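Local coordinates for putative O-acetylhomoserine (Thiol)-lyase (Campylobacter jejuni, PDB 4OC9), which probably uses pyridoxal 5'-phosphate to make homocysteine from O-acetylhomoserine and sulfide, at residues A290-K295 and I406-S411; A304-S309 and D413-L418; E351-I356 and A400-S405; Q361-A366 and S372-I377. One frame throughout, in Å; residues are numbered along the deposited sequence.

Interaction 1: A290-K295 and I406-S411; sequences AVRIEK and IGLENS
Lys-295 and Leu-408 carry this contact, in which the long helix 276-309 meets the loop joining strand 401-405 to helix 411-422 in the C-terminal part of a PLP-dependent enzyme of the Cys/Met metabolism family. The two side chains run across each other at a slant. Leu-408 reaches the helix with one branch: its CD2 lies 3.7 Å from Lys-295 CB and equally close to the backbone O of Arg-292, one turn earlier. Lys-295 CG lies anti to the backbone N (chi1 -178°), and the chain then bends at chi2 and chi4, which carries the ammonium group past the leucine to the loop backbone. There NZ donates to Leu-408 O at 3.2 Å. Arg-292 adds the flank of its aliphatic stem, with CG 4.3 Å from Leu-408 CD1, while its guanidinium group turns back to Thr-288 OG1, Gly-285 O and Tyr-207 O. Further along the same helix, His-296 and Asn-299 bond to the carbonyls of Ile-406 and Gly-407. Glu-409 starts out away from the helix and bonds to Ser-374 of its own chain and to His-12 of the second subunit. NZ approaches Leu-408 O from above the carbonyl plane, 45° out of it, with a C=O...N angle of 133°.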
loop_
_atom_site.group_PDB
_atom_site.type_symbol
_atom_site.label_atom_id
_atom_site.label_comp_id
_atom_site.label_asym_id
_atom_site.label_seq_id
_atom_site.Cartn_x
_atom_site.Cartn_y
_atom_site.Cartn_z
ATOM N N ALA D 290 -18.905 -5.001 -12.399
ATOM C CA ALA D 290 -19.973 -5.163 -13.380
ATOM C C ALA D 290 -19.454 -5.580 -14.740
ATOM O O ALA D 290 -20.024 -6.471 -15.381
ATOM C CB ALA D 290 -20.804 -3.906 -13.500
ATOM N N VAL D 291 -18.395 -4.950 -15.208
ATOM C CA VAL D 291 -17.863 -5.335 -16.520
ATOM C C VAL D 291 -17.144 -6.694 -16.427
ATOM O O VAL D 291 -17.328 -7.570 -17.274
ATOM C CB VAL D 291 -16.957 -4.265 -17.165
ATOM C CG1 VAL D 291 -17.742 -2.984 -17.394
ATOM C CG2 VAL D 291 -15.745 -3.969 -16.326
ATOM N N ARG D 292 -16.357 -6.887 -15.385
ATOM C CA ARG D 292 -15.644 -8.144 -15.207
ATOM C C ARG D 292 -16.513 -9.395 -15.081
ATOM O O ARG D 292 -16.245 -10.385 -15.757
ATOM C CB ARG D 292 -14.724 -8.097 -13.981
ATOM C CG ARG D 292 -13.604 -7.112 -14.144
ATOM C CD ARG D 292 -12.624 -7.064 -12.975
ATOM N NE ARG D 292 -13.191 -6.609 -11.723
ATOM C CZ ARG D 292 -13.666 -7.389 -10.757
ATOM N NH1 ARG D 292 -13.668 -8.710 -10.864
ATOM N NH2 ARG D 292 -14.140 -6.836 -9.657
ATOM N N ILE D 293 -17.544 -9.355 -14.244
ATOM C CA ILE D 293 -18.375 -10.528 -14.053
ATOM C C ILE D 293 -19.032 -11.005 -15.354
ATOM O O ILE D 293 -19.291 -12.187 -15.519
ATOM C CB ILE D 293 -19.410 -10.315 -12.933
ATOM C CG1 ILE D 293 -19.905 -11.645 -12.393
ATOM C CG2 ILE D 293 -20.513 -9.363 -13.358
ATOM C CD1 ILE D 293 -18.817 -12.484 -11.733
ATOM N N GLU D 294 -19.332 -10.093 -16.263
ATOM C CA GLU D 294 -19.924 -10.486 -17.543
ATOM C C GLU D 294 -18.922 -11.290 -18.374
ATOM O O GLU D 294 -19.295 -12.298 -18.968
ATOM C CB GLU D 294 -20.468 -9.290 -18.334
ATOM C CG GLU D 294 -21.624 -8.596 -17.599
ATOM C CD GLU D 294 -22.369 -7.544 -18.424
ATOM O OE1 GLU D 294 -22.012 -7.331 -19.602
ATOM O OE2 GLU D 294 -23.358 -6.980 -17.894
ATOM N N LYS D 295 -17.648 -10.870 -18.398
ATOM C CA LYS D 295 -16.627 -11.607 -19.146
ATOM C C LYS D 295 -16.433 -12.972 -18.477
ATOM O O LYS D 295 -16.297 -14.000 -19.136
ATOM C CB LYS D 295 -15.287 -10.871 -19.163
ATOM C CG LYS D 295 -14.205 -11.573 -19.973
ATOM C CD LYS D 295 -14.547 -11.567 -21.451
ATOM C CE LYS D 295 -13.516 -12.287 -22.331
ATOM N NZ LYS D 295 -12.134 -11.741 -22.352
ATOM N N ILE D 406 -13.198 -19.704 -13.805
ATOM C CA ILE D 406 -12.951 -19.144 -15.108
ATOM C C ILE D 406 -12.560 -17.683 -15.039
ATOM O O ILE D 406 -13.287 -16.850 -14.498
ATOM C CB ILE D 406 -14.145 -19.333 -16.046
ATOM C CG1 ILE D 406 -14.603 -20.793 -16.072
ATOM C CG2 ILE D 406 -13.789 -18.854 -17.457
ATOM C CD1 ILE D 406 -13.560 -21.783 -16.528
ATOM N N GLY D 407 -11.390 -17.387 -15.598
ATOM C CA GLY D 407 -10.831 -16.043 -15.593
ATOM C C GLY D 407 -11.243 -15.146 -16.725
ATOM O O GLY D 407 -12.258 -15.387 -17.368
ATOM N N LEU D 408 -10.440 -14.117 -16.966
ATOM C CA LEU D 408 -10.730 -13.129 -18.014
ATOM C C LEU D 408 -9.905 -13.333 -19.271
ATOM O O LEU D 408 -9.942 -12.490 -20.143
ATOM C CB LEU D 408 -10.481 -11.721 -17.487
ATOM C CG LEU D 408 -11.261 -11.294 -16.232
ATOM C CD1 LEU D 408 -10.817 -9.901 -15.828
ATOM C CD2 LEU D 408 -12.749 -11.332 -16.476
ATOM N N GLU D 409 -9.157 -14.440 -19.349
ATOM C CA GLU D 409 -8.342 -14.706 -20.529
ATOM C C GLU D 409 -9.229 -14.945 -21.778
ATOM O O GLU D 409 -10.458 -15.039 -21.688
ATOM C CB GLU D 409 -7.452 -15.953 -20.411
ATOM C CG GLU D 409 -6.485 -16.083 -19.243
ATOM C CD GLU D 409 -7.097 -16.602 -17.945
ATOM O OE1 GLU D 409 -8.324 -16.738 -17.800
ATOM O OE2 GLU D 409 -6.307 -16.946 -17.048
ATOM N N ASN D 410 -8.596 -15.040 -22.939
ATOM C CA ASN D 410 -9.328 -15.308 -24.176
ATOM C C ASN D 410 -9.871 -16.755 -24.126
ATOM O O ASN D 410 -9.135 -17.675 -23.827
ATOM C CB ASN D 410 -8.427 -15.068 -25.375
ATOM C CG ASN D 410 -9.091 -15.440 -26.668
ATOM O OD1 ASN D 410 -9.339 -16.609 -26.925
ATOM N ND2 ASN D 410 -9.263 -14.469 -27.540
ATOM N N SER D 411 -11.165 -16.922 -24.381
ATOM C CA SER D 411 -11.809 -18.235 -24.319
ATOM C C SER D 411 -11.177 -19.315 -25.202
ATOM O O SER D 411 -11.120 -20.466 -24.808
ATOM C CB SER D 411 -13.320 -18.112 -24.574
ATOM O OG SER D 411 -13.615 -17.515 -25.848
#

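Interaction 2: A304-S309 and D413-L418; sequences ANFLNS and DLIADL
Phe-306 presents a ring face to Ile-415, whose CG2 methyl sits over the middle of the ring. CG2 is 3.6 Å from the centroid of the Phe-306 ring and 14° off its normal, a CH-pi contact with the methyl almost squarely above the face. The nearest ring atom is Phe-306 CD1, 3.5 Å from Ile-415 CG2. Torsions on both sides produce this fit. Phe-306 swings its ring off the helix opposite the backbone N (chi1 161°), and chi2, close to perpendicular, turns the flat side toward the neighbouring helix. Ile-415 holds CG2 trans to N, which places this methyl over the ring, while CG1 lies beside the backbone N. The two side chains pass each other in opposite directions. The pair belongs to a helix-helix packing in the C-terminal part of the fold, where the C-terminal part of helix 276-309 runs beside helix 411-422; the local axes cross at -29° and come within 10.7 Å. Deeper in, Leu-418 points toward helix 276-309. Its CB lies obliquely to the Phe-306 ring, 4.3 Å from CE2, and its CD1 meets Leu-307 CD2 at 4.3 Å. Leu-307 also packs on Leu-343 and Phe-345 of strand 342-346.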
loop_
_atom_site.group_PDB
_atom_site.type_symbol
_atom_site.label_atom_id
_atom_site.label_comp_id
_atom_site.label_asym_id
_atom_site.label_seq_id
_atom_site.Cartn_x
_atom_site.Cartn_y
_atom_site.Cartn_z
ATOM N N ALA D 304 -17.960 -24.269 -20.521
ATOM C CA ALA D 304 -18.937 -25.274 -20.127
ATOM C C ALA D 304 -19.465 -26.045 -21.336
ATOM O O ALA D 304 -19.531 -27.277 -21.316
ATOM C CB ALA D 304 -20.084 -24.621 -19.384
ATOM N N ASN D 305 -19.831 -25.322 -22.382
ATOM C CA ASN D 305 -20.330 -25.954 -23.611
ATOM C C ASN D 305 -19.290 -26.896 -24.232
ATOM O O ASN D 305 -19.621 -27.958 -24.748
ATOM C CB ASN D 305 -20.789 -24.903 -24.636
ATOM C CG ASN D 305 -22.017 -24.148 -24.181
ATOM O OD1 ASN D 305 -22.781 -24.637 -23.345
ATOM N ND2 ASN D 305 -22.245 -22.983 -24.757
ATOM N N PHE D 306 -18.031 -26.464 -24.211
ATOM C CA PHE D 306 -16.922 -27.257 -24.741
ATOM C C PHE D 306 -16.754 -28.528 -23.938
ATOM O O PHE D 306 -16.631 -29.598 -24.503
ATOM C CB PHE D 306 -15.621 -26.452 -24.719
ATOM C CG PHE D 306 -14.388 -27.307 -24.818
ATOM C CD1 PHE D 306 -13.943 -27.798 -26.022
ATOM C CD2 PHE D 306 -13.686 -27.602 -23.698
ATOM C CE1 PHE D 306 -12.815 -28.587 -26.084
ATOM C CE2 PHE D 306 -12.552 -28.382 -23.747
ATOM C CZ PHE D 306 -12.131 -28.897 -24.939
ATOM N N LEU D 307 -16.696 -28.401 -22.621
ATOM C CA LEU D 307 -16.549 -29.566 -21.791
ATOM C C LEU D 307 -17.739 -30.526 -21.974
ATOM O O LEU D 307 -17.573 -31.748 -22.016
ATOM C CB LEU D 307 -16.468 -29.168 -20.307
ATOM C CG LEU D 307 -15.226 -28.383 -19.850
ATOM C CD1 LEU D 307 -15.364 -27.849 -18.448
ATOM C CD2 LEU D 307 -13.983 -29.249 -19.982
ATOM N N ASN D 308 -18.931 -29.952 -22.055
ATOM C CA ASN D 308 -20.135 -30.725 -22.173
ATOM C C ASN D 308 -20.230 -31.596 -23.422
ATOM O O ASN D 308 -20.992 -32.538 -23.459
ATOM C CB ASN D 308 -21.334 -29.785 -22.199
ATOM C CG ASN D 308 -22.657 -30.535 -22.105
ATOM O OD1 ASN D 308 -22.898 -31.301 -21.168
ATOM N ND2 ASN D 308 -23.558 -30.216 -23.008
ATOM N N SER D 309 -19.470 -31.246 -24.459
ATOM C CA SER D 309 -19.478 -31.998 -25.706
ATOM C C SER D 309 -18.257 -32.857 -25.912
ATOM O O SER D 309 -18.191 -33.599 -26.882
ATOM C CB SER D 309 -19.497 -31.025 -26.884
ATOM O OG SER D 309 -20.625 -30.182 -26.832
ATOM N N ASP D 413 -8.072 -19.552 -26.000
ATOM C CA ASP D 413 -6.834 -19.937 -25.296
ATOM C C ASP D 413 -7.147 -20.847 -24.110
ATOM O O ASP D 413 -6.461 -21.838 -23.881
ATOM C CB ASP D 413 -6.102 -18.717 -24.776
ATOM C CG ASP D 413 -5.521 -17.884 -25.858
ATOM O OD1 ASP D 413 -5.344 -18.388 -26.980
ATOM O OD2 ASP D 413 -5.204 -16.710 -25.595
ATOM N N LEU D 414 -8.207 -20.524 -23.382
ATOM C CA LEU D 414 -8.602 -21.339 -22.248
ATOM C C LEU D 414 -9.050 -22.737 -22.676
ATOM O O LEU D 414 -8.673 -23.741 -22.071
ATOM C CB LEU D 414 -9.714 -20.655 -21.441
ATOM C CG LEU D 414 -9.323 -19.350 -20.767
ATOM C CD1 LEU D 414 -10.526 -18.830 -20.004
ATOM C CD2 LEU D 414 -8.147 -19.559 -19.816
ATOM N N ILE D 415 -9.886 -22.777 -23.715
ATOM C CA ILE D 415 -10.413 -24.040 -24.241
ATOM C C ILE D 415 -9.261 -24.885 -24.721
ATOM O O ILE D 415 -9.180 -26.051 -24.399
ATOM C CB ILE D 415 -11.425 -23.770 -25.339
ATOM C CG1 ILE D 415 -12.718 -23.245 -24.705
ATOM C CG2 ILE D 415 -11.743 -25.058 -26.069
ATOM C CD1 ILE D 415 -13.773 -22.794 -25.688
ATOM N N ALA D 416 -8.334 -24.274 -25.450
ATOM C CA ALA D 416 -7.172 -25.001 -25.942
ATOM C C ALA D 416 -6.319 -25.579 -24.796
ATOM O O ALA D 416 -5.788 -26.683 -24.911
ATOM C CB ALA D 416 -6.303 -24.105 -26.817
ATOM N N ASP D 417 -6.155 -24.824 -23.718
ATOM C CA ASP D 417 -5.350 -25.290 -22.587
ATOM C C ASP D 417 -6.067 -26.501 -21.956
ATOM O O ASP D 417 -5.434 -27.497 -21.612
ATOM C CB ASP D 417 -5.164 -24.158 -21.566
ATOM C CG ASP D 417 -4.273 -24.555 -20.404
ATOM O OD1 ASP D 417 -3.227 -25.211 -20.618
ATOM O OD2 ASP D 417 -4.597 -24.193 -19.248
ATOM N N LEU D 418 -7.377 -26.402 -21.762
ATOM C CA LEU D 418 -8.141 -27.531 -21.175
ATOM C C LEU D 418 -8.173 -28.708 -22.098
ATOM O O LEU D 418 -8.094 -29.846 -21.674
ATOM C CB LEU D 418 -9.559 -27.157 -20.901
ATOM C CG LEU D 418 -9.836 -26.238 -19.766
ATOM C CD1 LEU D 418 -11.295 -25.869 -19.776
ATOM C CD2 LEU D 418 -9.469 -26.933 -18.461
#

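Interaction 3: E351-I356 and A400-S405; sequences EHARRI and ATIRLS
Apolar contacts between Ala-353, Ile-356 and Ile-402 make up most of the meeting of helix 350-359 with strand 401-405. The CD1 methyl of Ile-402 is the shared point: it lies 3.9 Å from Ala-353 CB and 3.8 Å from Ile-356 CD1, between residues one helical turn apart. All three side chains leave their backbones toward the opposite segment. Ile-402 is extended, with CG1 trans to its carbonyl carbon (chi1 -76°) and CD1 continuing outward (chi2 175°), and this brings the terminal methyl right up to the helix. Ile-356 has nearly the same torsions, yet the two isoleucines lie aslant, and its CB and CG2 also border the same methyl.

The remaining contacts are of carbon with backbone oxygen, and no hydrogen bond spans the two segments. Ile-402 CD1 rests 3.6 Å from Ala-353 O, and Ala-353 CB stands 3.8 Å from Ala-400 O, just before the strand. The alanine's small side chain goes with a close approach of the backbones, as the CA atoms of Ala-353 and Ala-400 are 5.5 Å apart.

In the five-stranded C-terminal sheet, strand 401-405 runs antiparallel between 342-346 and 375-377. Helix 350-359 packs on one side of it, where Ile-356 and Ile-402 both touch Ile-376; Ile-356 also reaches Ala-421 and Ile-422 of helix 411-422.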
loop_
_atom_site.group_PDB
_atom_site.type_symbol
_atom_site.label_atom_id
_atom_site.label_comp_id
_atom_site.label_asym_id
_atom_site.label_seq_id
_atom_site.Cartn_x
_atom_site.Cartn_y
_atom_site.Cartn_z
ATOM N N GLU D 351 -7.418 -40.740 -11.596
ATOM C CA GLU D 351 -6.142 -40.568 -12.314
ATOM C C GLU D 351 -6.200 -39.546 -13.432
ATOM O O GLU D 351 -5.217 -38.854 -13.694
ATOM C CB GLU D 351 -5.604 -41.909 -12.824
ATOM C CG GLU D 351 -5.139 -42.884 -11.724
ATOM C CD GLU D 351 -3.867 -42.425 -10.981
ATOM O OE1 GLU D 351 -3.051 -41.684 -11.564
ATOM O OE2 GLU D 351 -3.648 -42.872 -9.830
ATOM N N HIS D 352 -7.359 -39.436 -14.078
ATOM C CA HIS D 352 -7.542 -38.487 -15.172
ATOM C C HIS D 352 -7.650 -37.073 -14.611
ATOM O O HIS D 352 -7.016 -36.153 -15.115
ATOM C CB HIS D 352 -8.730 -38.899 -16.045
ATOM C CG HIS D 352 -8.938 -38.040 -17.266
ATOM N ND1 HIS D 352 -10.142 -37.433 -17.567
ATOM C CD2 HIS D 352 -8.066 -37.618 -18.217
ATOM C CE1 HIS D 352 -10.030 -36.755 -18.695
ATOM N NE2 HIS D 352 -8.773 -36.831 -19.099
ATOM N N ALA D 353 -8.386 -36.928 -13.520
ATOM C CA ALA D 353 -8.552 -35.623 -12.851
ATOM C C ALA D 353 -7.213 -35.033 -12.390
ATOM O O ALA D 353 -6.979 -33.828 -12.434
ATOM C CB ALA D 353 -9.459 -35.762 -11.660
ATOM N N ARG D 354 -6.324 -35.926 -11.982
ATOM C CA ARG D 354 -5.028 -35.563 -11.505
ATOM C C ARG D 354 -4.138 -35.175 -12.710
ATOM O O ARG D 354 -3.378 -34.194 -12.638
ATOM C CB ARG D 354 -4.483 -36.773 -10.751
ATOM C CG ARG D 354 -3.415 -36.586 -9.721
ATOM C CD ARG D 354 -2.998 -37.955 -9.137
ATOM N NE ARG D 354 -1.610 -37.756 -8.686
ATOM C CZ ARG D 354 -0.530 -37.735 -9.494
ATOM N NH1 ARG D 354 0.704 -37.554 -9.000
ATOM N NH2 ARG D 354 -0.664 -37.875 -10.815
ATOM N N ARG D 355 -4.194 -35.911 -13.822
ATOM C CA ARG D 355 -3.355 -35.537 -14.983
ATOM C C ARG D 355 -3.723 -34.163 -15.477
ATOM O O ARG D 355 -2.859 -33.399 -15.880
ATOM C CB ARG D 355 -3.413 -36.513 -16.163
ATOM C CG ARG D 355 -2.713 -37.837 -15.936
ATOM C CD ARG D 355 -2.614 -38.666 -17.218
ATOM N NE ARG D 355 -3.917 -38.928 -17.841
ATOM C CZ ARG D 355 -4.757 -39.906 -17.486
ATOM N NH1 ARG D 355 -4.484 -40.702 -16.462
ATOM N NH2 ARG D 355 -5.911 -40.057 -18.123
ATOM N N ILE D 356 -5.017 -33.883 -15.482
ATOM C CA ILE D 356 -5.525 -32.605 -15.918
ATOM C C ILE D 356 -4.940 -31.506 -15.055
ATOM O O ILE D 356 -4.387 -30.543 -15.584
ATOM C CB ILE D 356 -7.061 -32.565 -15.876
ATOM C CG1 ILE D 356 -7.648 -33.513 -16.933
ATOM C CG2 ILE D 356 -7.558 -31.167 -16.204
ATOM C CD1 ILE D 356 -9.143 -33.662 -16.866
ATOM N N ALA D 400 -13.426 -37.938 -9.090
ATOM C CA ALA D 400 -13.156 -37.510 -10.461
ATOM C C ALA D 400 -13.510 -36.041 -10.672
ATOM O O ALA D 400 -13.255 -35.484 -11.731
ATOM C CB ALA D 400 -13.951 -38.390 -11.420
ATOM N N THR D 401 -14.077 -35.412 -9.643
ATOM C CA THR D 401 -14.500 -34.017 -9.733
ATOM C C THR D 401 -13.412 -32.965 -9.766
ATOM O O THR D 401 -12.478 -32.992 -8.969
ATOM C CB THR D 401 -15.424 -33.663 -8.573
ATOM O OG1 THR D 401 -16.582 -34.531 -8.595
ATOM C CG2 THR D 401 -15.890 -32.239 -8.710
ATOM N N ILE D 402 -13.563 -32.038 -10.695
ATOM C CA ILE D 402 -12.638 -30.928 -10.869
ATOM C C ILE D 402 -13.419 -29.654 -10.831
ATOM O O ILE D 402 -14.491 -29.586 -11.415
ATOM C CB ILE D 402 -11.907 -30.991 -12.207
ATOM C CG1 ILE D 402 -10.826 -32.057 -12.102
ATOM C CG2 ILE D 402 -11.205 -29.654 -12.522
ATOM C CD1 ILE D 402 -10.089 -32.304 -13.407
ATOM N N ARG D 403 -12.872 -28.651 -10.155
ATOM C CA ARG D 403 -13.527 -27.371 -10.048
ATOM C C ARG D 403 -12.658 -26.343 -10.773
ATOM O O ARG D 403 -11.450 -26.361 -10.645
ATOM C CB ARG D 403 -13.632 -26.938 -8.596
ATOM C CG ARG D 403 -14.477 -25.695 -8.408
ATOM C CD ARG D 403 -14.435 -25.011 -7.044
ATOM N NE ARG D 403 -13.328 -24.713 -6.145
ATOM C CZ ARG D 403 -12.429 -23.769 -6.164
ATOM N NH1 ARG D 403 -12.249 -23.102 -7.252
ATOM N NH2 ARG D 403 -11.556 -23.685 -5.151
ATOM N N LEU D 404 -13.291 -25.484 -11.565
ATOM C CA LEU D 404 -12.592 -24.471 -12.287
ATOM C C LEU D 404 -13.113 -23.103 -11.954
ATOM O O LEU D 404 -14.284 -22.931 -11.723
ATOM C CB LEU D 404 -12.796 -24.610 -13.807
ATOM C CG LEU D 404 -12.386 -25.889 -14.529
ATOM C CD1 LEU D 404 -12.613 -25.673 -15.995
ATOM C CD2 LEU D 404 -10.920 -26.228 -14.270
ATOM N N SER D 405 -12.215 -22.131 -11.916
ATOM C CA SER D 405 -12.584 -20.748 -11.685
ATOM C C SER D 405 -12.198 -20.116 -13.040
ATOM O O SER D 405 -11.002 -19.992 -13.359
ATOM C CB SER D 405 -11.810 -20.088 -10.563
ATOM O OG SER D 405 -12.181 -18.717 -10.495
#

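Interaction 4: Q361-A366 and S372-I377; sequences QLFLLA and SKSLII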
loop_
_atom_site.group_PDB
_atom_site.type_symbol
_atom_site.label_atom_id
_atom_site.label_comp_id
_atom_site.label_asym_id
_atom_site.label_seq_id
_atom_site.Cartn_x
_atom_site.Cartn_y
_atom_site.Cartn_z
ATOM N N GLN D 361 -1.696 -25.216 -18.371
ATOM C CA GLN D 361 -0.692 -24.135 -18.403
ATOM C C GLN D 361 -1.284 -22.724 -18.095
ATOM O O GLN D 361 -0.563 -21.854 -17.634
ATOM C CB GLN D 361 0.051 -24.094 -19.745
ATOM C CG GLN D 361 0.730 -25.409 -20.089
ATOM C CD GLN D 361 1.789 -25.821 -19.070
ATOM O OE1 GLN D 361 2.556 -24.985 -18.574
ATOM N NE2 GLN D 361 1.877 -27.125 -18.787
ATOM N N LEU D 362 -2.563 -22.495 -18.390
ATOM C CA LEU D 362 -3.238 -21.216 -18.120
ATOM C C LEU D 362 -4.062 -21.338 -16.853
ATOM O O LEU D 362 -4.121 -20.396 -16.072
ATOM C CB LEU D 362 -4.104 -20.733 -19.278
ATOM C CG LEU D 362 -3.346 -20.374 -20.543
ATOM C CD1 LEU D 362 -4.348 -19.927 -21.594
ATOM C CD2 LEU D 362 -2.319 -19.274 -20.260
ATOM N N PHE D 363 -4.764 -22.448 -16.692
ATOM C CA PHE D 363 -5.505 -22.671 -15.482
ATOM C C PHE D 363 -4.406 -22.973 -14.471
ATOM O O PHE D 363 -3.614 -23.902 -14.643
ATOM C CB PHE D 363 -6.494 -23.798 -15.611
ATOM C CG PHE D 363 -7.713 -23.437 -16.404
ATOM C CD1 PHE D 363 -7.717 -23.473 -17.790
ATOM C CD2 PHE D 363 -8.884 -23.109 -15.754
ATOM C CE1 PHE D 363 -8.868 -23.180 -18.501
ATOM C CE2 PHE D 363 -10.010 -22.783 -16.472
ATOM C CZ PHE D 363 -9.991 -22.802 -17.852
ATOM N N LEU D 364 -4.324 -22.138 -13.442
ATOM C CA LEU D 364 -3.322 -22.295 -12.426
ATOM C C LEU D 364 -3.830 -23.144 -11.281
ATOM O O LEU D 364 -4.883 -22.870 -10.700
ATOM C CB LEU D 364 -2.923 -20.919 -11.889
ATOM C CG LEU D 364 -2.426 -19.924 -12.923
ATOM C CD1 LEU D 364 -2.144 -18.588 -12.302
ATOM C CD2 LEU D 364 -1.184 -20.440 -13.618
ATOM N N LEU D 365 -3.070 -24.185 -10.952
ATOM C CA LEU D 365 -3.418 -25.076 -9.870
ATOM C C LEU D 365 -3.258 -24.256 -8.594
ATOM O O LEU D 365 -2.145 -23.962 -8.170
ATOM C CB LEU D 365 -2.491 -26.281 -9.832
ATOM C CG LEU D 365 -2.764 -27.254 -8.686
ATOM C CD1 LEU D 365 -4.194 -27.768 -8.757
ATOM C CD2 LEU D 365 -1.794 -28.411 -8.765
ATOM N N ALA D 366 -4.392 -23.915 -7.994
ATOM C CA ALA D 366 -4.429 -23.124 -6.800
ATOM C C ALA D 366 -5.786 -23.206 -6.106
ATOM O O ALA D 366 -6.768 -23.710 -6.659
ATOM C CB ALA D 366 -4.157 -21.704 -7.176
ATOM N N SER D 372 -8.695 -12.988 -11.789
ATOM C CA SER D 372 -8.732 -12.642 -13.202
ATOM C C SER D 372 -7.997 -13.738 -13.988
ATOM O O SER D 372 -8.205 -13.879 -15.207
ATOM C CB SER D 372 -8.106 -11.289 -13.393
ATOM O OG SER D 372 -6.834 -11.302 -12.778
ATOM N N LYS D 373 -7.128 -14.491 -13.297
ATOM C CA LYS D 373 -6.409 -15.603 -13.915
ATOM C C LYS D 373 -7.210 -16.839 -13.615
ATOM O O LYS D 373 -7.687 -17.020 -12.496
ATOM C CB LYS D 373 -4.983 -15.814 -13.423
ATOM C CG LYS D 373 -3.930 -14.811 -13.872
ATOM C CD LYS D 373 -4.075 -13.429 -13.281
ATOM C CE LYS D 373 -3.723 -13.410 -11.801
ATOM N NZ LYS D 373 -3.943 -12.048 -11.231
ATOM N N SER D 374 -7.370 -17.692 -14.620
ATOM C CA SER D 374 -8.129 -18.918 -14.449
ATOM C C SER D 374 -7.443 -19.865 -13.473
ATOM O O SER D 374 -6.237 -20.000 -13.514
ATOM C CB SER D 374 -8.398 -19.614 -15.778
ATOM O OG SER D 374 -9.212 -18.789 -16.581
ATOM N N LEU D 375 -8.236 -20.525 -12.646
ATOM C CA LEU D 375 -7.708 -21.446 -11.654
ATOM C C LEU D 375 -8.356 -22.830 -11.678
ATOM O O LEU D 375 -9.500 -23.019 -12.131
ATOM C CB LEU D 375 -7.960 -20.885 -10.259
ATOM C CG LEU D 375 -7.548 -19.436 -10.025
ATOM C CD1 LEU D 375 -7.913 -19.026 -8.620
ATOM C CD2 LEU D 375 -6.072 -19.210 -10.287
ATOM N N ILE D 376 -7.612 -23.804 -11.168
ATOM C CA ILE D 376 -8.088 -25.188 -11.140
ATOM C C ILE D 376 -7.713 -25.887 -9.865
ATOM O O ILE D 376 -6.688 -25.596 -9.289
ATOM C CB ILE D 376 -7.543 -25.966 -12.361
ATOM C CG1 ILE D 376 -8.060 -27.413 -12.360
ATOM C CG2 ILE D 376 -6.028 -25.962 -12.394
ATOM C CD1 ILE D 376 -7.792 -28.199 -13.637
ATOM N N ILE D 377 -8.562 -26.802 -9.441
ATOM C CA ILE D 377 -8.354 -27.593 -8.247
ATOM C C ILE D 377 -9.208 -28.867 -8.210
ATOM O O ILE D 377 -10.201 -28.968 -8.903
ATOM C CB ILE D 377 -8.709 -26.800 -7.006
ATOM C CG1 ILE D 377 -7.881 -27.437 -5.845
ATOM C CG2 ILE D 377 -10.269 -26.683 -6.919
ATOM C CD1 ILE D 377 -7.505 -26.416 -4.824
#
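Leu-364 and Leu-365 pair with Leu-375 and Ile-376 as two parallel strands at one edge, within this chain, of the C-terminal sheet. Three backbone hydrogen bonds hold them. Leu-364 gives its N-H to Ser-374 O (2.9 Å) and takes one at its O from Ile-376 N (2.9 Å); Ala-366 N then donates to Ile-376 O (3.1 Å). Leu-364 is thus gripped on both its polar backbone atoms by residues on either side of Leu-375, as parallel pairing requires. CA-H...O contacts supplement them, such as Leu-375 CA to Leu-364 O.

Apolar contacts differ on the two faces. On one, Leu-364 CB meets Leu-375 CD2 at 3.9 Å, and Leu-364 also packs on Ile-23 of the second subunit. On the other face Leu-365 and Ile-376 lie together; Ile-376 CG2 also comes 3.9 Å from Phe-363 CB, just before the strand, and Ile-376 faces helix 350-359. Among polar side chains, Lys-373 NZ forms salt bridges with Asp-371 and with Glu-287 of the second subunit.

The aromatic contact is a CH-pi one. Phe-363 CG lies anti to the carbonyl carbon (chi1 -75°), and one ring face is turned to Ser-374 CB, while Leu-375 O lies in plane at the ring edge. Ser-374 CB is 3.8 Å from the Phe-363 ring centroid, displaced toward the rim over CD2.

Interactions 1, 3 and 4 are buried, whereas interaction 2 is only partly so and lies farthest from the chain centre. Interactions 1 and 2 share helix 276-309; interactions 3 and 4 share the C-terminal sheet, where the backbones of Arg-403 and Ser-405 bond to Ile-377 and Leu-375. Their chemistry follows their place: strand pairing in 4, purely apolar and CH-pi contacts in 2, methyl packing of helix on strand in 3, and a lysine reaching a loop carbonyl in 1. Hydrogen bonds also join the contacts. Asp-417 of interaction 2 binds backbone N atoms of Gln-361 and Leu-362, and Ser-374 OG joins interaction 4 to the loop of interaction 1. Both 1 and 4 also touch the second subunit.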